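Local coordinates for FrpC operon protein (Neisseria meningitidis, PDB 5EDF), which is an iron-regulated protein that binds the RTX protein FrpC and may take part in adhesion, though its exact role is unknown, at residues A[39-42]-A[43-47]. Residues are numbered along the deposited sequence; the frame is centred on the assembly and turned at random.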
loop_
_atom_site.group_PDB
_atom_site.type_symbol
_atom_site.label_atom_id
_atom_site.label_comp_id
_atom_site.label_asym_id
_atom_site.label_seq_id
_atom_site.Cartn_x
_atom_site.Cartn_y
_atom_site.Cartn_z
ATOM N N THR A 39 -10.036 15.419 -3.150
ATOM C CA THR A 39 -11.244 15.731 -3.897
ATOM C C THR A 39 -12.159 16.593 -3.035
ATOM O O THR A 39 -11.965 16.710 -1.793
ATOM C CB THR A 39 -12.002 14.461 -4.354
ATOM O OG1 THR A 39 -12.310 13.644 -3.197
ATOM C CG2 THR A 39 -11.197 13.652 -5.278
ATOM N N GLN A 40 -13.148 17.180 -3.697
ATOM C CA GLN A 40 -14.214 17.913 -3.031
ATOM C C GLN A 40 -15.549 17.489 -3.617
ATOM O O GLN A 40 -15.609 16.967 -4.724
ATOM C CB GLN A 40 -14.003 19.412 -3.199
ATOM C CG GLN A 40 -12.772 19.936 -2.494
ATOM C CD GLN A 40 -12.590 21.420 -2.668
ATOM O OE1 GLN A 40 -13.043 22.001 -3.651
ATOM N NE2 GLN A 40 -11.930 22.046 -1.705
ATOM N N ASP A 41 -16.604 17.690 -2.827
ATOM C CA ASP A 41 -18.014 17.596 -3.265
ATOM C C ASP A 41 -18.402 16.239 -3.861
ATOM O O ASP A 41 -18.714 16.123 -5.049
ATOM C CB ASP A 41 -18.317 18.731 -4.231
ATOM C CG ASP A 41 -18.048 20.106 -3.616
ATOM O OD1 ASP A 41 -18.091 20.225 -2.368
ATOM O OD2 ASP A 41 -17.794 21.064 -4.379
ATOM N N ASN A 42 -18.328 15.228 -3.009
ATOM C CA ASN A 42 -18.660 13.840 -3.340
ATOM C C ASN A 42 -17.882 13.361 -4.552
ATOM O O ASN A 42 -18.442 12.762 -5.467
ATOM C CB ASN A 42 -20.182 13.656 -3.536
ATOM C CG ASN A 42 -20.644 12.198 -3.314
ATOM O OD1 ASN A 42 -20.044 11.445 -2.542
ATOM N ND2 ASN A 42 -21.726 11.811 -3.990
ATOM N N ALA A 43 -16.579 13.657 -4.551
ATOM C CA ALA A 43 -15.684 13.256 -5.624
ATOM C C ALA A 43 -16.083 13.816 -7.012
ATOM O O ALA A 43 -15.906 13.141 -8.021
ATOM C CB ALA A 43 -15.552 11.736 -5.657
ATOM N N THR A 44 -16.629 15.030 -7.034
ATOM C CA THR A 44 -16.985 15.725 -8.299
ATOM C C THR A 44 -15.937 16.771 -8.686
ATOM O O THR A 44 -15.917 17.260 -9.820
ATOM C CB THR A 44 -18.402 16.385 -8.278
ATOM O OG1 THR A 44 -18.416 17.488 -7.356
ATOM C CG2 THR A 44 -19.450 15.367 -7.932
ATOM N N LYS A 45 -15.069 17.134 -7.751
ATOM C CA LYS A 45 -13.995 18.073 -8.071
ATOM C C LYS A 45 -12.691 17.427 -7.629
ATOM O O LYS A 45 -12.540 17.044 -6.468
ATOM C CB LYS A 45 -14.184 19.405 -7.370
ATOM C CG LYS A 45 -15.425 20.167 -7.841
ATOM C CD LYS A 45 -15.614 21.444 -7.045
ATOM C CE LYS A 45 -16.847 22.230 -7.510
ATOM N NZ LYS A 45 -18.159 21.489 -7.396
ATOM N N TRP A 46 -11.756 17.282 -8.558
ATOM C CA TRP A 46 -10.543 16.525 -8.325
ATOM C C TRP A 46 -9.340 17.433 -8.421
ATOM O O TRP A 46 -9.301 18.342 -9.260
ATOM C CB TRP A 46 -10.430 15.362 -9.325
ATOM C CG TRP A 46 -11.358 14.227 -8.997
ATOM C CD1 TRP A 46 -12.698 14.256 -9.012
ATOM C CD2 TRP A 46 -10.980 12.901 -8.565
ATOM N NE1 TRP A 46 -13.227 13.030 -8.615
ATOM C CE2 TRP A 46 -12.175 12.195 -8.331
ATOM C CE3 TRP A 46 -9.758 12.261 -8.327
ATOM C CZ2 TRP A 46 -12.175 10.879 -7.867
ATOM C CZ3 TRP A 46 -9.787 10.926 -7.887
ATOM C CH2 TRP A 46 -10.962 10.286 -7.676
ATOM N N LEU A 47 -8.366 17.156 -7.586
ATOM C CA LEU A 47 -7.104 17.890 -7.530
ATOM C C LEU A 47 -6.572 18.087 -8.933
ATOM O O LEU A 47 -6.557 17.156 -9.750
ATOM C CB LEU A 47 -6.035 17.130 -6.726
ATOM C CG LEU A 47 -4.778 17.912 -6.352
ATOM C CD1 LEU A 47 -5.117 18.992 -5.348
ATOM C CD2 LEU A 47 -3.741 16.969 -5.778
HETATM O O HOH W 1 -14.898 14.332 -2.358
#
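The carbonyl oxygen Gln40 O takes two backbone bonds at once, from Lys45 N at 3.1 Å and from Thr44 N at 3.2 Å, and so ties the start of a tight turn to two successive residues at its end. In return Gln40 N gives its hydrogen to Lys45 O at 2.8 Å. Inside the turn, Asp41, Asn42 and Ala43 all adopt left-handed helical backbone angles. There the hydroxyl Thr44 OG1 donates to Asp41 O over 2.7 Å, meeting a lone pair in the carbonyl plane; a chi1 of 68°, which sets OG1 between its own backbone N and carbonyl carbon, turns it back toward Asp41 O. On the face shared with Gln40, the Lys45 chain runs extended and bends only at its last torsion (chi4 60°), bringing NZ to the anti lone pair of Asp41 OD2 in a salt bridge of 3.1 Å. On the face that carries Thr39 and Trp46, the methyl Thr39 CG2 sits 3.3 Å above the plane of the Trp46 ring, over its centre, in a CH-pi contact. Trp46 NE1 donates to Ala43 O at 2.7 Å, the oxygen lying close to the ring plane while the N-H comes from above the carbonyl plane, which helps to set the rotation of the ring. A water bridges Thr39 OG1, which also bonds Ala36 O, to Ala43 N. Helix 84-93 packs on Thr39 and Ala43, and Tyr79 meets Trp46 edge-to-face. The whole is a short antiparallel beta hairpin with a classic beta bulge beside its turn, where Thr44 and Lys45 both face Gln40.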